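Local structure of putative oxidoreductase (Gluconobacter oxydans, 3WJ7) at residues 180-185 / 214-219; 220-225 / 320-325; 244-249 / 305-310. The protein probably acts as an NAD(P)-dependent oxidoreductase of the extended short-chain dehydrogenase/reductase family, built on a Rossmann-type nucleotide-binding fold. All coordinates share one frame; numbering follows the deposited sequence.

Contact 1. Residues 180-185 / 214-219; sequences NPSTPV and GLNIVH
Thr183 and Val185 carry the backbone pairing with residues 216-218. Thr183 N gives a bond to Asn216 O (3.1 Å), Thr183 O receives Val218 N (3.2 Å), and Val185 N reaches Val218 O (3.0 Å). This is parallel register, Thr183 facing Ile217 and Pro184 facing Val218, in strongly twisted strands whose local axes diverge by 44°. Beside the ladder, Ser182 OG donates to Asn216 OD1 (2.9 Å), approaching from well above the plane of the side-chain carbonyl. A chi1 of 60° sets OG between the Ser182 backbone N and carbonyl carbon, the position from which it meets that oxygen. Apolar contacts complete the first shell: the Val185 and Ile217 side chains cross obliquely, their CG2 atoms 3.9 Å apart, and Pro184 CB lies 4.1 Å from Val218 CG1.

Further out, strand 239-248 fixes the Asn216 amide, OD1 taking Gly244 N as a second donor and ND2 binding Asn246 OD1. Val185 is covered by Thr195 and Ile199 of helix 194-203 and by Ala327 and Ala331 of helix 324-337. Parallel neighbours 176-185 and 214-219, linked by a connection containing helix 194-203, form a beta-alpha-beta unit in the buried central sheet of the Rossmann-type fold.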
ATOM      1  N   ASN A 180      20.603  12.947 -12.566  1.00 35.65           N
ATOM      2  CA  ASN A 180      19.180  13.175 -12.397  1.00 35.08           C
ATOM      3  C   ASN A 180      18.566  13.630 -13.750  1.00 35.70           C
ATOM      4  O   ASN A 180      18.432  14.819 -14.017  1.00 36.57           O
ATOM      5  CB  ASN A 180      18.950  14.265 -11.343  1.00 38.65           C
ATOM      6  CG  ASN A 180      19.567  13.936  -9.977  1.00 42.30           C
ATOM      7  OD1 ASN A 180      18.853  13.536  -9.042  1.00 44.87           O
ATOM      8  ND2 ASN A 180      20.879  14.127  -9.842  1.00 38.41           N
ATOM      9  N   PRO A 181      18.211  12.691 -14.624  1.00 36.60           N
ATOM     10  CA  PRO A 181      17.510  13.032 -15.867  1.00 38.57           C
ATOM     11  C   PRO A 181      16.131  13.649 -15.590  1.00 37.81           C
ATOM     12  O   PRO A 181      15.525  13.344 -14.573  1.00 36.20           O
ATOM     13  CB  PRO A 181      17.274  11.678 -16.524  1.00 40.44           C
ATOM     14  CG  PRO A 181      18.127  10.693 -15.783  1.00 41.14           C
ATOM     15  CD  PRO A 181      18.316  11.241 -14.414  1.00 39.29           C
ATOM     16  N   SER A 182      15.675  14.543 -16.464  1.00 37.61           N
ATOM     17  CA  SER A 182      14.321  15.057 -16.395  1.00 36.01           C
ATOM     18  C   SER A 182      13.435  14.032 -17.107  1.00 35.11           C
ATOM     19  O   SER A 182      13.615  12.830 -16.940  1.00 40.42           O
ATOM     20  CB  SER A 182      14.223  16.440 -17.053  1.00 36.93           C
ATOM     21  OG  SER A 182      14.596  16.402 -18.432  1.00 39.82           O
ATOM     22  N   THR A 183      12.499  14.474 -17.926  1.00 32.74           N
ATOM     23  CA  THR A 183      11.619  13.522 -18.567  1.00 30.85           C
ATOM     24  C   THR A 183      11.966  13.252 -20.027  1.00 31.32           C
ATOM     25  O   THR A 183      11.798  14.100 -20.878  1.00 31.03           O
ATOM     26  CB  THR A 183      10.107  13.756 -18.244  1.00 32.22           C
ATOM     27  OG1 THR A 183       9.287  13.637 -19.424  1.00 33.18           O
ATOM     28  CG2 THR A 183       9.851  15.030 -17.500  1.00 28.63           C
ATOM     29  N   PRO A 184      12.515  12.058 -20.303  1.00 33.39           N
ATOM     30  CA  PRO A 184      13.131  11.827 -21.604  1.00 30.95           C
ATOM     31  C   PRO A 184      12.117  11.450 -22.651  1.00 32.56           C
ATOM     32  O   PRO A 184      11.254  10.655 -22.397  1.00 30.61           O
ATOM     33  CB  PRO A 184      14.018  10.643 -21.355  1.00 33.06           C
ATOM     34  CG  PRO A 184      13.308   9.868 -20.272  1.00 33.42           C
ATOM     35  CD  PRO A 184      12.666  10.901 -19.390  1.00 31.95           C
ATOM     36  N   VAL A 185      12.254  12.042 -23.834  1.00 34.56           N
ATOM     37  CA  VAL A 185      11.402  11.781 -24.962  1.00 34.23           C
ATOM     38  C   VAL A 185      12.351  11.492 -26.101  1.00 37.98           C
ATOM     39  O   VAL A 185      13.487  11.973 -26.110  1.00 43.47           O
ATOM     40  CB  VAL A 185      10.554  13.025 -25.263  1.00 32.32           C
ATOM     41  CG1 VAL A 185       9.834  12.941 -26.574  1.00 28.15           C
ATOM     42  CG2 VAL A 185       9.583  13.251 -24.131  1.00 31.36           C
ATOM     43  N   GLY A 214       3.770  22.015 -15.704  1.00 46.33           N
ATOM     44  CA  GLY A 214       5.094  22.316 -16.214  1.00 46.04           C
ATOM     45  C   GLY A 214       5.998  21.132 -16.034  1.00 45.66           C
ATOM     46  O   GLY A 214       5.987  20.495 -14.985  1.00 44.17           O
ATOM     47  N   LEU A 215       6.786  20.835 -17.059  1.00 43.07           N
ATOM     48  CA  LEU A 215       7.767  19.787 -16.948  1.00 43.83           C
ATOM     49  C   LEU A 215       8.989  20.216 -17.715  1.00 41.40           C
ATOM     50  O   LEU A 215       9.007  21.283 -18.293  1.00 42.33           O
ATOM     51  CB  LEU A 215       7.224  18.405 -17.411  1.00 45.25           C
ATOM     52  CG  LEU A 215       6.649  18.004 -18.797  1.00 49.23           C
ATOM     53  CD1 LEU A 215       5.474  17.055 -18.515  1.00 55.12           C
ATOM     54  CD2 LEU A 215       6.132  19.120 -19.700  1.00 43.70           C
ATOM     55  N   ASN A 216      10.007  19.370 -17.691  1.00 39.41           N
ATOM     56  CA  ASN A 216      11.229  19.594 -18.386  1.00 37.67           C
ATOM     57  C   ASN A 216      11.402  18.365 -19.240  1.00 39.73           C
ATOM     58  O   ASN A 216      11.491  17.258 -18.699  1.00 40.02           O
ATOM     59  CB  ASN A 216      12.347  19.664 -17.358  1.00 35.96           C
ATOM     60  CG  ASN A 216      13.708  19.977 -17.953  1.00 31.80           C
ATOM     61  OD1 ASN A 216      14.237  19.233 -18.779  1.00 31.16           O
ATOM     62  ND2 ASN A 216      14.306  21.046 -17.471  1.00 29.19           N
ATOM     63  N   ILE A 217      11.487  18.571 -20.558  1.00 38.51           N
ATOM     64  CA  ILE A 217      11.720  17.504 -21.532  1.00 35.87           C
ATOM     65  C   ILE A 217      13.156  17.477 -22.053  1.00 37.02           C
ATOM     66  O   ILE A 217      13.787  18.520 -22.224  1.00 37.60           O
ATOM     67  CB  ILE A 217      10.680  17.571 -22.656  1.00 37.46           C
ATOM     68  CG1 ILE A 217       9.410  16.932 -22.085  1.00 40.60           C
ATOM     69  CG2 ILE A 217      11.122  16.787 -23.889  1.00 34.65           C
ATOM     70  CD1 ILE A 217       8.173  17.363 -22.772  1.00 46.59           C
ATOM     71  N   VAL A 218      13.668  16.273 -22.278  1.00 34.81           N
ATOM     72  CA  VAL A 218      15.048  16.086 -22.603  1.00 36.23           C
ATOM     73  C   VAL A 218      15.149  14.950 -23.553  1.00 36.52           C
ATOM     74  O   VAL A 218      14.505  13.932 -23.363  1.00 38.86           O
ATOM     75  CB  VAL A 218      15.891  15.746 -21.355  1.00 39.62           C
ATOM     76  CG1 VAL A 218      15.358  14.494 -20.634  1.00 36.46           C
ATOM     77  CG2 VAL A 218      17.346  15.601 -21.745  1.00 35.96           C
ATOM     78  N   HIS A 219      15.952  15.122 -24.594  1.00 38.52           N
ATOM     79  CA  HIS A 219      16.129  14.064 -25.556  1.00 36.40           C
ATOM     80  C   HIS A 219      16.754  12.883 -24.818  1.00 35.73           C
ATOM     81  O   HIS A 219      17.680  13.065 -24.039  1.00 36.42           O
ATOM     82  CB  HIS A 219      17.017  14.520 -26.719  1.00 35.44           C
ATOM     83  CG  HIS A 219      16.841  13.702 -27.950  1.00 33.01           C
ATOM     84  ND1 HIS A 219      17.202  12.371 -28.009  1.00 33.40           N
ATOM     85  CD2 HIS A 219      16.295  14.004 -29.150  1.00 31.12           C
ATOM     86  CE1 HIS A 219      16.869  11.883 -29.195  1.00 33.84           C
ATOM     87  NE2 HIS A 219      16.325  12.856 -29.908  1.00 33.04           N
TER

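Contact 2. Residues 220-225 / 320-325; sequences VDDVAE and APRPAR
Asp221 meets Arg322 at the start of helix 220-233, its CB lying 3.7 Å from Arg322 NH1 in an oblique approach to the guanidinium. Its carboxylate adds charge only: Asp221 OD2 is 4.3 Å from Arg322 NH2 and off the plane of the guanidinium, a proximity of opposite charges and not a directed bond.

Asp222, the next residue, makes the principal link. Arg322 NH1 and Asp222 OD1 form a hydrogen-bonded salt bridge of 2.7 Å. The oxygen lies almost in the guanidinium plane, at its edge, whereas NH1 comes to that oxygen from above the carboxylate. The two flat groups are turned 54° apart, which excludes a coplanar, two-pronged pairing. The Arg322 chain is bent at chi2 (-101°), which sets CD, and at chi3 (-114°), which sets NE; the guanidinium at its end lies nearer helix 220-233. The other oxygen, OD2, appears to accept the backbone Arg322 N at 2.8 Å, although its modelled position is less certain. The nearest CA atoms of the two segments are those of Asp222 and Pro321, 5.6 Å apart.

Asp221 and Asp222, at the N-terminal end of helix 220-233, would probably be favoured by the helix dipole. Here Asp222 makes a surface salt bridge between the first turn of this Rossmann-domain helix and the loop leading into C-terminal helix 324-337.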
ATOM      1  N   VAL A 220      16.215  11.694 -25.056  1.00 35.81           N
ATOM      2  CA  VAL A 220      16.710  10.452 -24.478  1.00 35.75           C
ATOM      3  C   VAL A 220      18.186  10.236 -24.794  1.00 37.18           C
ATOM      4  O   VAL A 220      18.949   9.747 -23.949  1.00 38.03           O
ATOM      5  CB  VAL A 220      15.859   9.231 -24.925  1.00 35.24           C
ATOM      6  CG1 VAL A 220      16.162   8.840 -26.359  1.00 35.71           C
ATOM      7  CG2 VAL A 220      16.110   8.027 -24.039  1.00 34.64           C
ATOM      8  N   ASP A 221      18.598  10.618 -26.001  1.00 43.79           N
ATOM      9  CA  ASP A 221      20.022  10.475 -26.417  1.00 44.59           C
ATOM     10  C   ASP A 221      20.923  11.470 -25.698  1.00 41.67           C
ATOM     11  O   ASP A 221      22.111  11.257 -25.554  1.00 46.50           O
ATOM     12  CB  ASP A 221      20.158  10.568 -27.935  1.00 45.20           C
ATOM     13  CG  ASP A 221      19.589   9.320 -28.647  1.00 47.61           C
ATOM     14  OD1 ASP A 221      19.713   8.230 -28.071  1.00 50.94           O
ATOM     15  OD2 ASP A 221      19.022   9.412 -29.767  1.00 47.90           O
ATOM     16  N   ASP A 222      20.333  12.545 -25.212  1.00 40.26           N
ATOM     17  CA  ASP A 222      21.082  13.513 -24.464  1.00 38.71           C
ATOM     18  C   ASP A 222      21.250  13.065 -23.052  1.00 38.31           C
ATOM     19  O   ASP A 222      22.309  13.302 -22.493  1.00 38.36           O
ATOM     20  CB  ASP A 222      20.432  14.883 -24.527  1.00 39.81           C
ATOM     21  CG  ASP A 222      20.627  15.523 -25.858  1.00 43.13           C
ATOM     22  OD1 ASP A 222      21.626  15.183 -26.525  1.00 46.19           O
ATOM     23  OD2 ASP A 222      19.774  16.319 -26.277  1.00 43.47           O
ATOM     24  N   VAL A 223      20.223  12.422 -22.483  1.00 35.32           N
ATOM     25  CA  VAL A 223      20.366  11.759 -21.203  1.00 33.93           C
ATOM     26  C   VAL A 223      21.517  10.767 -21.274  1.00 34.12           C
ATOM     27  O   VAL A 223      22.389  10.728 -20.385  1.00 31.18           O
ATOM     28  CB  VAL A 223      19.092  10.971 -20.860  1.00 34.94           C
ATOM     29  CG1 VAL A 223      19.299  10.060 -19.648  1.00 31.37           C
ATOM     30  CG2 VAL A 223      17.950  11.934 -20.628  1.00 37.18           C
ATOM     31  N   ALA A 224      21.483   9.955 -22.334  1.00 34.69           N
ATOM     32  CA  ALA A 224      22.459   8.903 -22.535  1.00 38.92           C
ATOM     33  C   ALA A 224      23.871   9.467 -22.572  1.00 41.54           C
ATOM     34  O   ALA A 224      24.779   8.995 -21.868  1.00 44.99           O
ATOM     35  CB  ALA A 224      22.145   8.099 -23.802  1.00 38.73           C
ATOM     36  N   GLU A 225      24.053  10.497 -23.380  1.00 45.15           N
ATOM     37  CA  GLU A 225      25.359  11.073 -23.580  1.00 45.93           C
ATOM     38  C   GLU A 225      25.807  11.625 -22.228  1.00 44.56           C
ATOM     39  O   GLU A 225      26.962  11.415 -21.794  1.00 48.67           O
ATOM     40  CB  GLU A 225      25.275  12.160 -24.675  1.00 48.77           C
ATOM     41  CG  GLU A 225      26.455  13.139 -24.768  1.00 56.66           C
ATOM     42  CD  GLU A 225      27.813  12.545 -25.211  1.00 55.62           C
ATOM     43  OE1 GLU A 225      27.896  11.381 -25.705  1.00 51.36           O
ATOM     44  OE2 GLU A 225      28.818  13.289 -25.067  1.00 57.39           O
ATOM     45  N   ALA A 320      25.317  19.102 -23.564  1.00 46.89           N
ATOM     46  CA  ALA A 320      24.717  20.049 -24.541  1.00 47.76           C
ATOM     47  C   ALA A 320      23.399  19.513 -25.063  1.00 48.34           C
ATOM     48  O   ALA A 320      23.348  18.976 -26.164  1.00 49.72           O
ATOM     49  CB  ALA A 320      25.690  20.334 -25.711  1.00 42.92           C
ATOM     50  N   PRO A 321      22.323  19.645 -24.274  1.00 50.05           N
ATOM     51  CA  PRO A 321      21.027  19.066 -24.679  1.00 51.74           C
ATOM     52  C   PRO A 321      20.452  19.761 -25.929  1.00 51.32           C
ATOM     53  O   PRO A 321      20.489  20.969 -26.014  1.00 48.24           O
ATOM     54  CB  PRO A 321      20.129  19.316 -23.451  1.00 47.21           C
ATOM     55  CG  PRO A 321      20.722  20.525 -22.825  1.00 49.27           C
ATOM     56  CD  PRO A 321      22.207  20.465 -23.059  1.00 48.80           C
ATOM     57  N   ARG A 322      19.953  19.006 -26.904  1.00 53.34           N
ATOM     58  CA  ARG A 322      19.309  19.632 -28.047  1.00 49.71           C
ATOM     59  C   ARG A 322      17.922  20.107 -27.609  1.00 49.32           C
ATOM     60  O   ARG A 322      17.494  19.818 -26.498  1.00 50.76           O
ATOM     61  CB  ARG A 322      19.364  18.744 -29.304  1.00 49.26           C
ATOM     62  CG  ARG A 322      18.391  17.591 -29.351  1.00 54.18           C
ATOM     63  CD  ARG A 322      19.106  16.310 -28.987  1.00 54.20           C
ATOM     64  NE  ARG A 322      19.209  15.322 -30.060  1.00 50.08           N
ATOM     65  CZ  ARG A 322      20.002  14.259 -29.971  1.00 49.48           C
ATOM     66  NH1 ARG A 322      20.758  14.073 -28.877  1.00 44.31           N
ATOM     67  NH2 ARG A 322      20.039  13.378 -30.955  1.00 54.03           N
ATOM     68  N   PRO A 323      17.251  20.935 -28.411  1.00 52.94           N
ATOM     69  CA  PRO A 323      16.000  21.462 -27.819  1.00 50.84           C
ATOM     70  C   PRO A 323      14.847  20.445 -27.815  1.00 50.98           C
ATOM     71  O   PRO A 323      14.960  19.382 -28.458  1.00 49.83           O
ATOM     72  CB  PRO A 323      15.674  22.657 -28.709  1.00 51.89           C
ATOM     73  CG  PRO A 323      16.379  22.392 -30.008  1.00 51.69           C
ATOM     74  CD  PRO A 323      17.605  21.595 -29.685  1.00 51.40           C
ATOM     75  N   ALA A 324      13.759  20.764 -27.100  1.00 51.11           N
ATOM     76  CA  ALA A 324      12.636  19.823 -26.889  1.00 54.51           C
ATOM     77  C   ALA A 324      11.937  19.443 -28.195  1.00 56.28           C
ATOM     78  O   ALA A 324      11.472  18.315 -28.358  1.00 58.80           O
ATOM     79  CB  ALA A 324      11.618  20.392 -25.917  1.00 52.62           C
ATOM     80  N   ARG A 325      11.860  20.392 -29.121  1.00 53.63           N
ATOM     81  CA  ARG A 325      11.260  20.126 -30.396  1.00 51.13           C
ATOM     82  C   ARG A 325      11.995  19.020 -31.143  1.00 48.42           C
ATOM     83  O   ARG A 325      11.397  18.252 -31.866  1.00 53.70           O
ATOM     84  CB  ARG A 325      11.146  21.408 -31.208  1.00 54.31           C
ATOM     85  CG  ARG A 325      11.177  21.211 -32.717  1.00 57.14           C
ATOM     86  CD  ARG A 325      10.839  22.488 -33.454  1.00 56.66           C
ATOM     87  NE  ARG A 325       9.395  22.654 -33.496  1.00 60.01           N
ATOM     88  CZ  ARG A 325       8.742  23.573 -32.811  1.00 56.81           C
ATOM     89  NH1 ARG A 325       9.422  24.422 -32.051  1.00 59.18           N
ATOM     90  NH2 ARG A 325       7.425  23.636 -32.902  1.00 52.94           N
TER

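Contact 3. Residues 244-249 / 305-310; sequences GENIML and LMFFSS
A two-point side-chain-to-backbone clamp joins Asn246, just past the classic beta bulge that Gly244 and Glu245 make opposite Ile217, to Phe308 in the irregular segment 305-310. The CA 244 to 248 and CA 305 to 310 directions of the two segments differ by 165°, nearly antiparallel, yet the pairing passes through one side-chain amide. Asn246 OD1 accepts Phe308 N at 2.8 Å, while Asn246 ND2 donates to Phe308 O at 3.0 Å, reaching that oxygen from above its carbonyl plane. Because OD1 is shared with Asn216, a single oxygen ties the loop, its own strand and strand 214-219 together.

The Phe307 ring packs against Asn246 and Ile247 of the strand. Asn246 CB stands 3.5 Å from the Phe307 ring centroid and only 9° off the normal, a CH-pi contact over the centre of one face; Leu305 CB lies above the opposite face, toward its rim. At the ring edge, Ile247 O is in plane, 3.6 Å from Phe307 CE1. Met248 SD adds an oblique Met-aromatic contact, 59° off the ring normal and 4.0 Å from Phe307 CZ. Bends at chi2 and chi3 of Met248 carry its methyl onward, placing Met248 CE 4.1 Å from Leu305 CD2.

Around this pairing, Glu245 and Ile247 make backbone bonds to Ile217 and Leu215 of strand 214-219, and Met306 is backbone-bonded to Gly214. The Phe308 ring packs on Val127, Leu132 and Ile241. The loop thereby passes beside the sheet on its way from helix 296-302 to helix 311-317, while Met248 is at the N-cap position of helix 249-259.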
ATOM      1  N   GLY A 244      16.582  19.115 -20.507  1.00 40.10           N
ATOM      2  CA  GLY A 244      16.688  19.842 -21.769  1.00 38.66           C
ATOM      3  C   GLY A 244      16.003  21.210 -21.683  1.00 43.83           C
ATOM      4  O   GLY A 244      16.680  22.249 -21.610  1.00 49.75           O
ATOM      5  N   GLU A 245      14.668  21.212 -21.655  1.00 42.81           N
ATOM      6  CA  GLU A 245      13.837  22.412 -21.806  1.00 43.36           C
ATOM      7  C   GLU A 245      12.655  22.413 -20.854  1.00 41.98           C
ATOM      8  O   GLU A 245      11.964  21.405 -20.701  1.00 41.92           O
ATOM      9  CB  GLU A 245      13.289  22.445 -23.230  1.00 47.00           C
ATOM     10  CG  GLU A 245      12.810  23.795 -23.724  1.00 54.47           C
ATOM     11  CD  GLU A 245      12.378  23.764 -25.191  1.00 65.15           C
ATOM     12  OE1 GLU A 245      13.165  23.329 -26.078  1.00 72.03           O
ATOM     13  OE2 GLU A 245      11.229  24.179 -25.465  1.00 67.42           O
ATOM     14  N   ASN A 246      12.426  23.547 -20.213  1.00 42.00           N
ATOM     15  CA  ASN A 246      11.283  23.727 -19.336  1.00 40.13           C
ATOM     16  C   ASN A 246      10.105  24.188 -20.156  1.00 42.97           C
ATOM     17  O   ASN A 246      10.144  25.248 -20.802  1.00 42.55           O
ATOM     18  CB  ASN A 246      11.606  24.697 -18.201  1.00 41.51           C
ATOM     19  CG  ASN A 246      12.628  24.110 -17.204  1.00 45.96           C
ATOM     20  OD1 ASN A 246      12.430  23.010 -16.625  1.00 46.49           O
ATOM     21  ND2 ASN A 246      13.719  24.835 -16.995  1.00 38.77           N
ATOM     22  N   ILE A 247       9.060  23.362 -20.165  1.00 42.81           N
ATOM     23  CA  ILE A 247       7.954  23.575 -21.070  1.00 43.80           C
ATOM     24  C   ILE A 247       6.603  23.287 -20.391  1.00 44.15           C
ATOM     25  O   ILE A 247       6.496  22.411 -19.551  1.00 45.02           O
ATOM     26  CB  ILE A 247       8.173  22.809 -22.404  1.00 44.06           C
ATOM     27  CG1 ILE A 247       7.280  23.406 -23.531  1.00 45.98           C
ATOM     28  CG2 ILE A 247       8.013  21.309 -22.196  1.00 43.85           C
ATOM     29  CD1 ILE A 247       7.280  22.684 -24.873  1.00 43.05           C
ATOM     30  N   MET A 248       5.592  24.079 -20.708  1.00 45.56           N
ATOM     31  CA  MET A 248       4.269  23.828 -20.173  1.00 47.10           C
ATOM     32  C   MET A 248       3.650  22.736 -21.030  1.00 45.47           C
ATOM     33  O   MET A 248       4.045  22.546 -22.175  1.00 49.72           O
ATOM     34  CB  MET A 248       3.388  25.089 -20.173  1.00 49.24           C
ATOM     35  CG  MET A 248       3.913  26.281 -19.354  1.00 47.36           C
ATOM     36  SD  MET A 248       4.052  26.112 -17.560  1.00 53.00           S
ATOM     37  CE  MET A 248       2.492  25.366 -17.040  1.00 43.10           C
ATOM     38  N   LEU A 249       2.709  21.995 -20.461  1.00 41.76           N
ATOM     39  CA  LEU A 249       2.173  20.828 -21.125  1.00 42.08           C
ATOM     40  C   LEU A 249       1.358  21.274 -22.360  1.00 43.34           C
ATOM     41  O   LEU A 249       1.384  20.624 -23.410  1.00 39.85           O
ATOM     42  CB  LEU A 249       1.363  20.008 -20.111  1.00 41.27           C
ATOM     43  CG  LEU A 249       1.022  18.544 -20.364  1.00 44.93           C
ATOM     44  CD1 LEU A 249       2.222  17.691 -20.754  1.00 43.51           C
ATOM     45  CD2 LEU A 249       0.347  17.934 -19.137  1.00 48.56           C
ATOM     46  N   LEU A 305       5.603  23.980 -10.546  1.00 49.40           N
ATOM     47  CA  LEU A 305       6.113  23.591 -11.844  1.00 46.40           C
ATOM     48  C   LEU A 305       7.380  22.737 -11.661  1.00 44.84           C
ATOM     49  O   LEU A 305       8.215  23.020 -10.808  1.00 46.06           O
ATOM     50  CB  LEU A 305       6.404  24.814 -12.705  1.00 50.97           C
ATOM     51  CG  LEU A 305       5.330  25.907 -12.829  1.00 52.92           C
ATOM     52  CD1 LEU A 305       5.785  27.026 -13.760  1.00 47.98           C
ATOM     53  CD2 LEU A 305       3.980  25.348 -13.255  1.00 50.28           C
ATOM     54  N   MET A 306       7.507  21.687 -12.464  1.00 41.66           N
ATOM     55  CA  MET A 306       8.675  20.837 -12.426  1.00 41.10           C
ATOM     56  C   MET A 306       9.742  21.369 -13.385  1.00 38.61           C
ATOM     57  O   MET A 306      10.023  20.796 -14.446  1.00 39.53           O
ATOM     58  CB  MET A 306       8.283  19.398 -12.746  1.00 40.94           C
ATOM     59  CG  MET A 306       7.443  18.758 -11.659  1.00 46.39           C
ATOM     60  SD  MET A 306       7.673  16.974 -11.732  1.00 75.91           S
ATOM     61  CE  MET A 306       9.319  16.626 -10.992  1.00 36.80           C
ATOM     62  N   PHE A 307      10.333  22.483 -12.995  1.00 39.36           N
ATOM     63  CA  PHE A 307      11.249  23.215 -13.857  1.00 38.02           C
ATOM     64  C   PHE A 307      12.637  23.110 -13.247  1.00 38.41           C
ATOM     65  O   PHE A 307      12.809  23.272 -12.029  1.00 37.55           O
ATOM     66  CB  PHE A 307      10.764  24.647 -13.969  1.00 40.29           C
ATOM     67  CG  PHE A 307       9.765  24.884 -15.091  1.00 42.33           C
ATOM     68  CD1 PHE A 307       9.154  23.817 -15.776  1.00 38.77           C
ATOM     69  CD2 PHE A 307       9.413  26.192 -15.445  1.00 43.35           C
ATOM     70  CE1 PHE A 307       8.243  24.047 -16.803  1.00 38.22           C
ATOM     71  CE2 PHE A 307       8.494  26.431 -16.474  1.00 44.05           C
ATOM     72  CZ  PHE A 307       7.909  25.356 -17.150  1.00 41.33           C
ATOM     73  N   PHE A 308      13.618  22.751 -14.062  1.00 37.17           N
ATOM     74  CA  PHE A 308      14.952  22.465 -13.525  1.00 37.86           C
ATOM     75  C   PHE A 308      15.977  23.070 -14.413  1.00 39.06           C
ATOM     76  O   PHE A 308      15.747  23.168 -15.611  1.00 42.36           O
ATOM     77  CB  PHE A 308      15.202  20.947 -13.427  1.00 38.52           C
ATOM     78  CG  PHE A 308      14.312  20.266 -12.449  1.00 34.06           C
ATOM     79  CD1 PHE A 308      14.672  20.190 -11.109  1.00 33.06           C
ATOM     80  CD2 PHE A 308      13.088  19.770 -12.851  1.00 35.04           C
ATOM     81  CE1 PHE A 308      13.812  19.603 -10.185  1.00 33.24           C
ATOM     82  CE2 PHE A 308      12.224  19.164 -11.930  1.00 33.50           C
ATOM     83  CZ  PHE A 308      12.593  19.097 -10.595  1.00 31.62           C
ATOM     84  N   SER A 309      17.111  23.456 -13.835  1.00 41.27           N
ATOM     85  CA  SER A 309      18.244  23.998 -14.598  1.00 38.79           C
ATOM     86  C   SER A 309      19.249  22.907 -14.798  1.00 39.31           C
ATOM     87  O   SER A 309      19.475  22.118 -13.868  1.00 40.96           O
ATOM     88  CB  SER A 309      18.937  25.091 -13.786  1.00 41.64           C
ATOM     89  OG  SER A 309      20.038  25.649 -14.498  1.00 42.29           O
ATOM     90  N   SER A 310      19.886  22.878 -15.967  1.00 37.81           N
ATOM     91  CA  SER A 310      20.984  21.945 -16.226  1.00 40.28           C
ATOM     92  C   SER A 310      22.335  22.657 -16.258  1.00 44.14           C
ATOM     93  O   SER A 310      23.285  22.227 -16.949  1.00 43.67           O
ATOM     94  CB  SER A 310      20.755  21.214 -17.544  1.00 40.87           C
ATOM     95  OG  SER A 310      19.486  20.605 -17.555  1.00 41.58           O
TER

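Contact 1 is buried sheet core, contact 3 is partly buried beside the same sheet, and contact 2 lies at the surface. Their chemistry follows this order: regular backbone pairing in contact 1, a side-chain amide gripping an irregular loop in contact 3, and a salt bridge in contact 2. Contacts 1 and 3 share neighbouring strands 214-219 and 239-248, and the side chains of Asn216 and Asn246 are hydrogen-bonded. Contact 1 leads directly into contact 2, since helix 220-233 follows strand 214-219, with Val185 O bonded to Val220 N. Contacts 2 and 3 meet where Glu245 OE1 accepts Ala324 N.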